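Local coordinates for protein aminopentol aminotransferase (Sphingopyxis macrogoltabida, PDB 6HBS) that catalyses the pyridoxal-phosphate-dependent deamination of aminopentol (hydrolysed fumonisin B1) to its 2-keto form, passing the amino group preferably to pyruvate, at residues V103-H108 with I304-P309; G235-R240 with N377-A382; N65-R70 with F260-P265; T215-C220 with E250-C255. One frame throughout, in Å; residues are numbered along the deposited sequence.

How the contacts relate
All four contacts belong to the class-III aminotransferase fold, and they interlock. The order along the chain is 65-70, 103-108, 215-220, 235-240, 250-255, 260-265, 304-309, 377-382, so most pairs cross one another. Contacts 2 and 3 have centres about 12 Å apart and touch directly; contact 1 lies about 14 Å from contact 2 and 16 Å from contact 3, touching both through the end of helix 292-307, where Arg240 probably bonds to Ile305 O and Thr308 O. Contact 4 is centred about 28 Å from contact 3 and meets contact 1 through Arg107 and His108. Contact 4 fastens helix 210-223 to the seven-stranded sheet, while contacts 2 and 3 tie together loops around the lysine that probably carries the cofactor.

Contact 1. Residues V103-H108 with I304-P309; sequences VGMVRH and IIRETP. With MG (magnesium ion), chain D.
Met105 and Arg306, facing each other from the last turns of helices 94-105 and 292-307, bring the two backbones to 8.1 Å between their CA atoms. The bridging is done almost entirely by the methionine. Its chain runs out toward the second helix and bends at the thioether (chi3 74°), which lays the methyl Met105 CE against Ile305 CG2 at 3.6 Å. The sulfur goes to the arginine: Arg306 NH2 donates a weak hydrogen bond to Met105 SD over 3.4 Å, and SD sits at the edge of the guanidinium, in its plane. The aliphatic part of Arg306 crosses the methionine at about a right angle, with its CG 3.7 Å from Met105 CE.

Behind Met105 the helix end carries a magnesium ion, held by Val103 O at 2.2 Å, Val106 O at 2.4 Å, two waters and Ala109 O. One of those waters also donates to Gly104 O. On the other side, Ile305 continues inward onto Phe236.

The chemistry is that of a soft, mainly apolar join: one thioether serves a buried isoleucine through its methyl and an exposed arginine through its sulfur, tying the C-terminal end of helix 94-105, with its magnesium site, to that of helix 292-307.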
loop_
_atom_site.group_PDB
_atom_site.type_symbol
_atom_site.label_atom_id
_atom_site.label_comp_id
_atom_site.label_asym_id
_atom_site.label_seq_id
_atom_site.Cartn_x
_atom_site.Cartn_y
_atom_site.Cartn_z
ATOM N N VAL A 103 -1.685 -17.669 10.790
ATOM C CA VAL A 103 -2.796 -18.589 10.750
ATOM C C VAL A 103 -2.863 -19.401 12.057
ATOM O O VAL A 103 -3.981 -19.670 12.574
ATOM C CB VAL A 103 -2.707 -19.538 9.546
ATOM C CG1 VAL A 103 -3.627 -20.735 9.700
ATOM C CG2 VAL A 103 -2.989 -18.814 8.244
ATOM N N GLY A 104 -1.701 -19.784 12.599
ATOM C CA GLY A 104 -1.676 -20.503 13.848
ATOM C C GLY A 104 -2.247 -19.684 15.010
ATOM O O GLY A 104 -2.782 -20.254 15.925
ATOM N N MET A 105 -2.097 -18.353 14.991
ATOM C CA MET A 105 -2.482 -17.499 16.121
ATOM C C MET A 105 -3.975 -17.152 16.087
ATOM O O MET A 105 -4.520 -16.822 17.107
ATOM C CB MET A 105 -1.675 -16.193 16.120
ATOM C CG MET A 105 -0.224 -16.396 16.561
ATOM S SD MET A 105 0.849 -14.980 16.210
ATOM C CE MET A 105 0.307 -13.823 17.470
ATOM N N VAL A 106 -4.600 -17.176 14.903
ATOM C CA VAL A 106 -5.970 -16.691 14.678
ATOM C C VAL A 106 -6.886 -17.913 14.524
ATOM O O VAL A 106 -6.858 -18.620 13.507
ATOM C CB VAL A 106 -6.021 -15.724 13.474
ATOM C CG1 VAL A 106 -7.422 -15.191 13.163
ATOM C CG2 VAL A 106 -5.061 -14.577 13.672
ATOM N N ARG A 107 -7.678 -18.202 15.574
ATOM C CA ARG A 107 -8.496 -19.429 15.648
ATOM C C ARG A 107 -9.431 -19.596 14.441
ATOM O O ARG A 107 -9.606 -20.690 13.971
ATOM C CB ARG A 107 -9.344 -19.481 16.926
ATOM C CG ARG A 107 -8.589 -19.967 18.156
ATOM C CD ARG A 107 -9.503 -20.183 19.360
ATOM N NE ARG A 107 -10.762 -20.825 18.974
ATOM C CZ ARG A 107 -10.967 -22.143 18.899
ATOM N NH1 ARG A 107 -10.045 -22.992 19.325
ATOM N NH2 ARG A 107 -12.100 -22.607 18.394
ATOM N N HIS A 108 -10.052 -18.523 13.942
ATOM C CA HIS A 108 -11.004 -18.650 12.845
ATOM C C HIS A 108 -10.324 -18.979 11.513
ATOM O O HIS A 108 -10.986 -19.360 10.583
ATOM C CB HIS A 108 -11.856 -17.373 12.723
ATOM C CG HIS A 108 -11.250 -16.284 11.908
ATOM N ND1 HIS A 108 -11.406 -16.236 10.540
ATOM C CD2 HIS A 108 -10.605 -15.151 12.259
ATOM C CE1 HIS A 108 -10.804 -15.155 10.077
ATOM N NE2 HIS A 108 -10.301 -14.475 11.102
ATOM N N ILE A 304 6.900 -12.049 19.702
ATOM C CA ILE A 304 6.840 -11.281 20.903
ATOM C C ILE A 304 5.400 -11.229 21.446
ATOM O O ILE A 304 5.201 -11.312 22.667
ATOM C CB ILE A 304 7.447 -9.901 20.674
ATOM C CG1 ILE A 304 8.954 -10.023 20.421
ATOM C CG2 ILE A 304 7.139 -8.960 21.825
ATOM C CD1 ILE A 304 9.608 -8.761 20.048
ATOM N N ILE A 305 4.405 -11.141 20.554
ATOM C CA ILE A 305 3.003 -11.094 20.953
ATOM C C ILE A 305 2.649 -12.414 21.644
ATOM O O ILE A 305 1.976 -12.409 22.661
ATOM C CB ILE A 305 2.084 -10.782 19.749
ATOM C CG1 ILE A 305 2.197 -9.317 19.307
ATOM C CG2 ILE A 305 0.651 -11.216 19.994
ATOM C CD1 ILE A 305 1.490 -9.013 17.979
ATOM N N ARG A 306 3.107 -13.539 21.085
ATOM C CA ARG A 306 2.810 -14.819 21.648
ATOM C C ARG A 306 3.575 -15.031 22.962
ATOM O O ARG A 306 3.036 -15.675 23.808
ATOM C CB ARG A 306 3.181 -16.001 20.743
ATOM C CG ARG A 306 2.490 -16.055 19.393
ATOM C CD ARG A 306 2.702 -17.388 18.695
ATOM N NE ARG A 306 4.102 -17.573 18.354
ATOM C CZ ARG A 306 4.718 -16.995 17.324
ATOM N NH1 ARG A 306 6.010 -17.195 17.136
ATOM N NH2 ARG A 306 4.036 -16.276 16.454
ATOM N N GLU A 307 4.816 -14.539 23.097
ATOM C CA GLU A 307 5.750 -15.060 24.095
ATOM C C GLU A 307 5.980 -14.120 25.283
ATOM O O GLU A 307 6.662 -14.525 26.228
ATOM C CB GLU A 307 7.104 -15.433 23.470
ATOM C CG GLU A 307 7.004 -16.743 22.711
ATOM C CD GLU A 307 8.235 -17.264 22.004
ATOM O OE1 GLU A 307 9.290 -16.664 22.118
ATOM O OE2 GLU A 307 8.088 -18.250 21.300
ATOM N N THR A 308 5.442 -12.905 25.253
ATOM C CA THR A 308 5.741 -11.899 26.251
ATOM C C THR A 308 4.433 -11.313 26.776
ATOM O O THR A 308 3.391 -11.429 26.111
ATOM C CB THR A 308 6.628 -10.770 25.704
ATOM O OG1 THR A 308 5.826 -9.981 24.817
ATOM C CG2 THR A 308 7.883 -11.254 25.001
ATOM N N PRO A 309 4.441 -10.718 27.990
ATOM C CA PRO A 309 3.270 -10.033 28.543
ATOM C C PRO A 309 3.106 -8.590 28.027
ATOM O O PRO A 309 2.766 -7.640 28.786
ATOM C CB PRO A 309 3.579 -10.087 30.056
ATOM C CG PRO A 309 5.057 -9.963 30.136
ATOM C CD PRO A 309 5.561 -10.764 28.953
HETATM MG MG MG D . -5.948 -20.686 12.767
HETATM O O HOH W 1 -5.413 -21.033 15.086
HETATM O O HOH W 2 -5.068 -22.877 12.158
#

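Contact 2. Residues G235-R240 with N377-A382; sequences GFRVAR and NMFLSA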
loop_
_atom_site.group_PDB
_atom_site.type_symbol
_atom_site.label_atom_id
_atom_site.label_comp_id
_atom_site.label_asym_id
_atom_site.label_seq_id
_atom_site.Cartn_x
_atom_site.Cartn_y
_atom_site.Cartn_z
ATOM N N GLY A 235 -6.435 -4.697 16.411
ATOM C CA GLY A 235 -5.779 -5.969 16.436
ATOM C C GLY A 235 -4.523 -5.918 17.317
ATOM O O GLY A 235 -3.743 -4.973 17.251
ATOM N N PHE A 236 -4.434 -6.894 18.223
ATOM C CA PHE A 236 -3.341 -7.149 19.144
ATOM C C PHE A 236 -3.268 -6.142 20.294
ATOM O O PHE A 236 -2.364 -6.264 21.132
ATOM C CB PHE A 236 -1.992 -7.231 18.426
ATOM C CG PHE A 236 -1.964 -8.385 17.473
ATOM C CD1 PHE A 236 -2.220 -9.658 17.928
ATOM C CD2 PHE A 236 -1.659 -8.202 16.133
ATOM C CE1 PHE A 236 -2.178 -10.729 17.059
ATOM C CE2 PHE A 236 -1.601 -9.288 15.276
ATOM C CZ PHE A 236 -1.861 -10.537 15.735
ATOM N N ARG A 237 -4.216 -5.212 20.392
ATOM C CA ARG A 237 -4.343 -4.419 21.616
ATOM C C ARG A 237 -5.598 -4.855 22.418
ATOM O O ARG A 237 -5.785 -4.427 23.553
ATOM C CB ARG A 237 -4.321 -2.921 21.304
ATOM C CG ARG A 237 -2.936 -2.317 21.131
ATOM C CD ARG A 237 -3.045 -0.814 21.007
ATOM N NE ARG A 237 -1.769 -0.179 20.801
ATOM C CZ ARG A 237 -1.211 0.017 19.604
ATOM N NH1 ARG A 237 -1.801 -0.487 18.525
ATOM N NH2 ARG A 237 -0.080 0.711 19.501
ATOM N N VAL A 238 -6.438 -5.719 21.852
ATOM C CA VAL A 238 -7.591 -6.284 22.567
ATOM C C VAL A 238 -7.241 -7.701 23.049
ATOM O O VAL A 238 -7.556 -8.077 24.167
ATOM C CB VAL A 238 -8.868 -6.252 21.699
ATOM C CG1 VAL A 238 -10.017 -7.016 22.348
ATOM C CG2 VAL A 238 -9.285 -4.831 21.387
ATOM N N ALA A 239 -6.584 -8.487 22.202
ATOM C CA ALA A 239 -6.284 -9.865 22.470
ATOM C C ALA A 239 -5.125 -10.310 21.568
ATOM O O ALA A 239 -4.713 -9.526 20.695
ATOM C CB ALA A 239 -7.529 -10.700 22.223
ATOM N N ARG A 240 -4.652 -11.555 21.769
ATOM C CA ARG A 240 -3.583 -12.179 20.952
ATOM C C ARG A 240 -4.206 -12.925 19.753
ATOM O O ARG A 240 -3.547 -13.672 19.010
ATOM C CB ARG A 240 -2.721 -13.096 21.832
ATOM C CG ARG A 240 -1.852 -12.343 22.832
ATOM C CD ARG A 240 -1.085 -13.246 23.786
ATOM N NE ARG A 240 -0.095 -12.520 24.584
ATOM C CZ ARG A 240 -0.361 -11.874 25.726
ATOM N NH1 ARG A 240 -1.592 -11.895 26.208
ATOM N NH2 ARG A 240 0.572 -11.155 26.327
ATOM N N ASN A 377 -9.038 8.533 18.768
ATOM C CA ASN A 377 -8.631 7.683 19.858
ATOM C C ASN A 377 -7.107 7.580 19.894
ATOM O O ASN A 377 -6.428 7.711 18.864
ATOM C CB ASN A 377 -9.229 6.274 19.836
ATOM C CG ASN A 377 -8.651 5.398 18.746
ATOM O OD1 ASN A 377 -9.125 5.437 17.618
ATOM N ND2 ASN A 377 -7.615 4.622 19.067
ATOM N N MET A 378 -6.604 7.358 21.119
ATOM C CA MET A 378 -5.196 7.174 21.391
ATOM C C MET A 378 -4.885 5.693 21.537
ATOM O O MET A 378 -5.754 4.837 21.378
ATOM C CB MET A 378 -4.826 7.997 22.628
ATOM C CG MET A 378 -4.778 9.448 22.262
ATOM S SD MET A 378 -4.865 10.567 23.666
ATOM C CE MET A 378 -6.631 10.572 23.954
ATOM N N PHE A 379 -3.609 5.403 21.779
ATOM C CA PHE A 379 -3.091 4.072 21.866
ATOM C C PHE A 379 -1.991 4.010 22.932
ATOM O O PHE A 379 -1.201 4.945 23.068
ATOM C CB PHE A 379 -2.445 3.647 20.544
ATOM C CG PHE A 379 -3.341 3.630 19.329
ATOM C CD1 PHE A 379 -3.639 4.793 18.638
ATOM C CD2 PHE A 379 -3.921 2.444 18.906
ATOM C CE1 PHE A 379 -4.439 4.747 17.505
ATOM C CE2 PHE A 379 -4.738 2.404 17.783
ATOM C CZ PHE A 379 -4.964 3.547 17.069
ATOM N N LEU A 380 -1.938 2.887 23.641
ATOM C CA LEU A 380 -0.806 2.556 24.503
ATOM C C LEU A 380 0.105 1.562 23.780
ATOM O O LEU A 380 -0.355 0.679 23.063
ATOM C CB LEU A 380 -1.291 1.971 25.833
ATOM C CG LEU A 380 -1.507 2.978 26.960
ATOM C CD1 LEU A 380 -0.206 3.594 27.424
ATOM C CD2 LEU A 380 -2.506 4.054 26.563
ATOM N N SER A 381 1.412 1.701 24.047
ATOM C CA SER A 381 2.457 0.768 23.636
ATOM C C SER A 381 2.991 0.026 24.870
ATOM O O SER A 381 2.946 0.554 26.009
ATOM C CB SER A 381 3.579 1.506 22.920
ATOM O OG SER A 381 4.551 2.031 23.834
ATOM N N ALA A 382 3.573 -1.153 24.644
ATOM C CA ALA A 382 4.296 -1.876 25.698
ATOM C C ALA A 382 5.573 -1.132 26.124
ATOM O O ALA A 382 6.173 -1.541 27.136
ATOM C CB ALA A 382 4.629 -3.286 25.255
#
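Arg237 reaches across to Phe379 and Leu380 with a chain that starts toward them at CB and stays extended from CG to NE. Arg237 CD is the first atom to arrive, 3.7 Å from Leu380 O and near the plane of the Phe379 ring, at its edge. NE makes the bond of the contact: Arg237 NE donates to Leu380 O over 2.8 Å, almost perfectly straight at 179°. The oxygen lies in the guanidinium plane, while the donor is tilted from the carbonyl plane. Beyond NE the flat group turns one face to Phe379, whose CD2 stands 3.5 Å above that plane, displaced toward its rim. Arg237 NH1 is 3.6 Å from Phe379 CD2, and the guanidinium and ring planes are 60° apart, so the two groups do not stack. NH1 finds its hydrogen bond at Gly63 O, and Arg237 NH2 comes 3.9 Å from Phe379 CB.

With a leucine here, Leu380 O and Gly63 O would probably lose their donor, and the side of Phe379 now met by the guanidinium would lose that polar neighbour.

Asn377 ND2 lies over one face of the Phe379 ring, and the Phe379 side chain lies about 7 Å from the bound pyridoxal phosphate. A buried arginine thus spends NE and NH1 on main-chain carbonyls, stitching loops together beside the cofactor pocket without a carboxylate partner across this contact.

Contact 3. Residues N65-R70 with F260-P265; sequences NLLGYR and FANGYP
Asn262 plugs its amide into the backbone of 65-70 and binds it with both ends. Asn262 OD1 accepts from Leu67 N at 2.9 Å, a fairly straight bond (157°), and more weakly from Leu66 N at 3.0 Å, so two successive amides converge on one oxygen. The other end gives: Asn262 ND2 donates to Gly68 O at 2.9 Å, with that oxygen in the plane of the asparagine amide. For both stronger bonds the donor stands above the acceptor's carbonyl plane. What carries the amide into this position is an outstretched first torsion, with CG opposite the main-chain nitrogen (chi1 -162°). Leu67 CB comes 3.7 Å from Asn262 OD1, with Leu66 CB a little farther off.

One step out, the Asn65 side chain lies beside that of Asn262 and points the same way. A water links it to the main chain of Asn262, donating to Asn262 O at 2.8 Å and, less certainly because that oxygen is less surely placed, to Asn65 OD1. Asn65 ND2 stands over one face of the Tyr69 ring and hydrogen-bonds to Gly44 O.

Asn262 is itself presented by a type I' turn from Ala261 to Tyr264, closed by Tyr264 N to Ala261 O at 3.1 Å; Asn262 and Gly263 take its two central places, both with positive phi. Gly263 O then bonds to Thr87 of the second subunit. Asn-Gly is a classic pair for the middle of a type I' turn, and here the turn follows closely after the lysine that, by similarity, carries the cofactor, joining that active-site loop to the subunit interface.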
loop_
_atom_site.group_PDB
_atom_site.type_symbol
_atom_site.label_atom_id
_atom_site.label_comp_id
_atom_site.label_asym_id
_atom_site.label_seq_id
_atom_site.Cartn_x
_atom_site.Cartn_y
_atom_site.Cartn_z
ATOM N N ASN A 65 2.938 1.649 16.416
ATOM C CA ASN A 65 3.929 1.467 17.474
ATOM C C ASN A 65 3.300 0.672 18.632
ATOM O O ASN A 65 2.811 1.257 19.599
ATOM C CB ASN A 65 4.526 2.789 17.952
ATOM C CG ASN A 65 5.580 2.558 19.022
ATOM O OD1 ASN A 65 6.287 1.538 18.969
ATOM N ND2 ASN A 65 5.687 3.491 19.960
ATOM N N LEU A 66 3.382 -0.657 18.543
ATOM C CA LEU A 66 2.830 -1.561 19.564
ATOM C C LEU A 66 3.863 -1.786 20.669
ATOM O O LEU A 66 3.494 -1.882 21.832
ATOM C CB LEU A 66 2.449 -2.898 18.927
ATOM C CG LEU A 66 1.795 -3.936 19.850
ATOM C CD1 LEU A 66 0.388 -3.505 20.292
ATOM C CD2 LEU A 66 1.715 -5.280 19.171
ATOM N N LEU A 67 5.143 -1.927 20.300
ATOM C CA LEU A 67 6.147 -2.481 21.237
ATOM C C LEU A 67 7.259 -1.478 21.536
ATOM O O LEU A 67 8.195 -1.797 22.301
ATOM C CB LEU A 67 6.718 -3.760 20.617
ATOM C CG LEU A 67 5.714 -4.895 20.450
ATOM C CD1 LEU A 67 6.343 -6.107 19.778
ATOM C CD2 LEU A 67 5.113 -5.290 21.793
ATOM N N GLY A 68 7.167 -0.275 20.956
ATOM C CA GLY A 68 8.204 0.735 21.083
ATOM C C GLY A 68 8.947 1.009 19.796
ATOM O O GLY A 68 9.304 0.086 19.027
ATOM N N TYR A 69 9.166 2.292 19.542
ATOM C CA TYR A 69 9.900 2.684 18.371
ATOM C C TYR A 69 11.331 2.156 18.433
ATOM O O TYR A 69 12.027 2.367 19.440
ATOM C CB TYR A 69 9.941 4.199 18.257
ATOM C CG TYR A 69 8.635 4.900 17.984
ATOM C CD1 TYR A 69 8.002 4.822 16.751
ATOM C CD2 TYR A 69 8.059 5.717 18.948
ATOM C CE1 TYR A 69 6.858 5.561 16.478
ATOM C CE2 TYR A 69 6.920 6.453 18.692
ATOM C CZ TYR A 69 6.313 6.383 17.444
ATOM O OH TYR A 69 5.185 7.126 17.202
ATOM N N ARG A 70 11.755 1.500 17.337
ATOM C CA ARG A 70 13.112 0.955 17.158
ATOM C C ARG A 70 13.363 -0.135 18.191
ATOM O O ARG A 70 14.475 -0.251 18.709
ATOM C CB ARG A 70 14.202 2.032 17.236
ATOM C CG ARG A 70 14.150 3.057 16.114
ATOM C CD ARG A 70 15.191 4.145 16.280
ATOM N NE ARG A 70 16.520 3.540 16.321
ATOM C CZ ARG A 70 17.521 3.901 17.121
ATOM N NH1 ARG A 70 17.400 4.928 17.941
ATOM N NH2 ARG A 70 18.665 3.246 17.066
ATOM N N PHE A 260 1.213 -5.076 13.380
ATOM C CA PHE A 260 1.716 -6.477 13.538
ATOM C C PHE A 260 3.156 -6.674 13.023
ATOM O O PHE A 260 3.712 -7.762 13.161
ATOM C CB PHE A 260 0.740 -7.526 13.019
ATOM C CG PHE A 260 0.552 -7.658 11.535
ATOM C CD1 PHE A 260 1.483 -8.321 10.750
ATOM C CD2 PHE A 260 -0.598 -7.181 10.931
ATOM C CE1 PHE A 260 1.285 -8.447 9.385
ATOM C CE2 PHE A 260 -0.799 -7.323 9.568
ATOM C CZ PHE A 260 0.130 -7.975 8.794
ATOM N N ALA A 261 3.772 -5.630 12.473
ATOM C CA ALA A 261 5.248 -5.587 12.251
ATOM C C ALA A 261 5.845 -4.338 12.915
ATOM O O ALA A 261 6.906 -3.875 12.524
ATOM C CB ALA A 261 5.527 -5.640 10.755
ATOM N N ASN A 262 5.179 -3.841 13.974
ATOM C CA ASN A 262 5.645 -2.785 14.842
ATOM C C ASN A 262 6.107 -1.541 14.059
ATOM O O ASN A 262 7.018 -0.841 14.483
ATOM C CB ASN A 262 6.773 -3.248 15.782
ATOM C CG ASN A 262 6.942 -2.301 16.947
ATOM O OD1 ASN A 262 5.933 -1.886 17.521
ATOM N ND2 ASN A 262 8.185 -1.946 17.295
ATOM N N GLY A 263 5.451 -1.228 12.932
ATOM C CA GLY A 263 5.780 -0.015 12.168
ATOM C C GLY A 263 6.215 -0.322 10.739
ATOM O O GLY A 263 6.134 0.541 9.901
ATOM N N TYR A 264 6.725 -1.528 10.482
ATOM C CA TYR A 264 7.017 -1.960 9.089
ATOM C C TYR A 264 5.700 -2.093 8.308
ATOM O O TYR A 264 4.672 -2.468 8.861
ATOM C CB TYR A 264 7.856 -3.233 9.112
ATOM C CG TYR A 264 9.304 -2.979 9.466
ATOM C CD1 TYR A 264 9.714 -2.888 10.781
ATOM C CD2 TYR A 264 10.257 -2.764 8.481
ATOM C CE1 TYR A 264 11.028 -2.610 11.122
ATOM C CE2 TYR A 264 11.584 -2.520 8.799
ATOM C CZ TYR A 264 11.969 -2.442 10.128
ATOM O OH TYR A 264 13.269 -2.165 10.450
ATOM N N PRO A 265 5.678 -1.739 6.997
ATOM C CA PRO A 265 4.430 -1.656 6.235
ATOM C C PRO A 265 4.025 -3.025 5.707
ATOM O O PRO A 265 4.622 -3.547 4.729
ATOM C CB PRO A 265 4.793 -0.682 5.114
ATOM C CG PRO A 265 6.264 -0.977 4.848
ATOM C CD PRO A 265 6.850 -1.337 6.203
HETATM O O HOH W 3 7.220 1.279 16.291
#

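Contact 4. Residues T215-C220 with E250-C255; sequences TARKCC and EPDLSC
Arg217 and Asp252 form the charged part of this contact, a salt bridge in which Arg217 NH2 reaches Asp252 OD2 at 2.9 Å. OD2 uses its syn lone pair, yet it is tilted from the guanidinium plane, and a second, weak bond runs from Arg217 NH1 to Asp252 OD1 at 3.1 Å. Since the guanidinium and carboxylate planes are 71° apart, this is a twisted pairing and not the flat two-pronged one. Further charges complete the network: Arg217 NH2 also pairs with Asp221, and Asp252 OD1 with Lys274. The Glu250 carboxylate turns away to Arg107.

The bond to the main chain is the more regular. Arg217 NH1 donates to Glu250 O at 2.9 Å, with the donor in the carbonyl plane and the oxygen nearly in the guanidinium plane. Bends at chi2 (68°) and chi3 (-77°) fold the arginine over from the helix toward this carbonyl, and Arg217 CD passes 3.4 Å from Glu250 O. Asp252 has a main-chain partner as well, OD2 accepting from Leu227 N.

A methionine in place of Arg217 would probably leave Glu250 O without this donor and Asp252 with one positive partner fewer.

Asp252 comes just before strand 253-256, which runs parallel to 226-230, the strand that follows helix 210-223. The contact therefore ties helix 210-223 to the loop that leads into strand 253-256, in the alpha/beta packing of the large domain of fold-type I pyridoxal-phosphate enzymes.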
loop_
_atom_site.group_PDB
_atom_site.type_symbol
_atom_site.label_atom_id
_atom_site.label_comp_id
_atom_site.label_asym_id
_atom_site.label_seq_id
_atom_site.Cartn_x
_atom_site.Cartn_y
_atom_site.Cartn_z
ATOM N N THR A 215 -25.935 -11.470 16.711
ATOM C CA THR A 215 -26.810 -11.279 15.597
ATOM C C THR A 215 -26.007 -11.205 14.277
ATOM O O THR A 215 -26.425 -11.746 13.270
ATOM C CB THR A 215 -27.669 -10.035 15.780
ATOM O OG1 THR A 215 -28.389 -10.201 17.001
ATOM C CG2 THR A 215 -28.595 -9.820 14.600
ATOM N N ALA A 216 -24.847 -10.542 14.279
ATOM C CA ALA A 216 -24.041 -10.501 13.066
ATOM C C ALA A 216 -23.709 -11.933 12.640
ATOM O O ALA A 216 -23.848 -12.300 11.455
ATOM C CB ALA A 216 -22.801 -9.650 13.295
ATOM N N ARG A 217 -23.286 -12.755 13.603
ATOM C CA ARG A 217 -22.783 -14.092 13.273
ATOM C C ARG A 217 -23.951 -14.968 12.798
ATOM O O ARG A 217 -23.827 -15.732 11.849
ATOM C CB ARG A 217 -22.055 -14.705 14.468
ATOM C CG ARG A 217 -21.557 -16.138 14.282
ATOM C CD ARG A 217 -20.423 -16.339 13.274
ATOM N NE ARG A 217 -20.846 -16.295 11.882
ATOM C CZ ARG A 217 -20.037 -16.336 10.813
ATOM N NH1 ARG A 217 -18.728 -16.158 10.943
ATOM N NH2 ARG A 217 -20.545 -16.556 9.608
ATOM N N LYS A 218 -25.094 -14.856 13.474
ATOM C CA LYS A 218 -26.279 -15.668 13.141
ATOM C C LYS A 218 -26.885 -15.282 11.784
ATOM O O LYS A 218 -27.246 -16.145 11.008
ATOM C CB LYS A 218 -27.311 -15.554 14.271
ATOM C CG LYS A 218 -28.635 -16.254 13.998
ATOM C CD LYS A 218 -29.695 -16.016 15.073
ATOM C CE LYS A 218 -30.223 -14.593 15.107
ATOM N NZ LYS A 218 -30.935 -14.238 13.854
ATOM N N CYS A 219 -27.019 -13.999 11.473
ATOM C CA CYS A 219 -27.536 -13.599 10.186
ATOM C C CYS A 219 -26.588 -14.046 9.066
ATOM O O CYS A 219 -27.036 -14.483 7.987
ATOM C CB CYS A 219 -27.744 -12.096 10.113
ATOM S SG CYS A 219 -29.120 -11.544 11.156
ATOM N N CYS A 220 -25.280 -13.934 9.312
ATOM C CA CYS A 220 -24.320 -14.386 8.326
ATOM C C CYS A 220 -24.477 -15.897 8.130
ATOM O O CYS A 220 -24.589 -16.361 7.005
ATOM C CB CYS A 220 -22.894 -13.990 8.717
ATOM S SG CYS A 220 -22.543 -12.259 8.336
ATOM N N GLU A 250 -16.536 -15.893 16.213
ATOM C CA GLU A 250 -15.484 -15.999 15.198
ATOM C C GLU A 250 -15.999 -15.515 13.851
ATOM O O GLU A 250 -17.006 -15.988 13.330
ATOM C CB GLU A 250 -14.961 -17.427 15.079
ATOM C CG GLU A 250 -14.227 -17.894 16.314
ATOM C CD GLU A 250 -13.630 -19.288 16.218
ATOM O OE1 GLU A 250 -13.158 -19.796 17.250
ATOM O OE2 GLU A 250 -13.610 -19.851 15.111
ATOM N N PRO A 251 -15.290 -14.564 13.205
ATOM C CA PRO A 251 -15.645 -14.172 11.849
ATOM C C PRO A 251 -15.212 -15.226 10.813
ATOM O O PRO A 251 -14.503 -16.180 11.130
ATOM C CB PRO A 251 -14.872 -12.860 11.680
ATOM C CG PRO A 251 -13.622 -13.095 12.511
ATOM C CD PRO A 251 -14.110 -13.865 13.721
ATOM N N ASP A 252 -15.618 -15.002 9.570
ATOM C CA ASP A 252 -15.131 -15.741 8.422
ATOM C C ASP A 252 -13.821 -15.130 7.904
ATOM O O ASP A 252 -12.939 -15.873 7.512
ATOM C CB ASP A 252 -16.173 -15.754 7.321
ATOM C CG ASP A 252 -17.476 -16.353 7.835
ATOM O OD1 ASP A 252 -17.390 -17.417 8.426
ATOM O OD2 ASP A 252 -18.515 -15.700 7.734
ATOM N N LEU A 253 -13.746 -13.799 7.850
ATOM C CA LEU A 253 -12.536 -13.066 7.439
ATOM C C LEU A 253 -12.210 -12.068 8.543
ATOM O O LEU A 253 -13.093 -11.507 9.157
ATOM C CB LEU A 253 -12.766 -12.285 6.139
ATOM C CG LEU A 253 -13.248 -13.044 4.902
ATOM C CD1 LEU A 253 -13.466 -12.097 3.748
ATOM C CD2 LEU A 253 -12.279 -14.143 4.486
ATOM N N SER A 254 -10.931 -11.801 8.734
ATOM C CA SER A 254 -10.507 -10.684 9.559
ATOM C C SER A 254 -9.382 -9.953 8.823
ATOM O O SER A 254 -8.535 -10.586 8.176
ATOM C CB SER A 254 -10.083 -11.144 10.940
ATOM O OG SER A 254 -9.108 -12.174 10.868
ATOM N N CYS A 255 -9.390 -8.633 8.956
ATOM C CA CYS A 255 -8.458 -7.734 8.349
ATOM C C CYS A 255 -7.531 -7.184 9.435
ATOM O O CYS A 255 -7.989 -6.774 10.539
ATOM C CB CYS A 255 -9.177 -6.568 7.685
ATOM S SG CYS A 255 -10.374 -7.056 6.413
#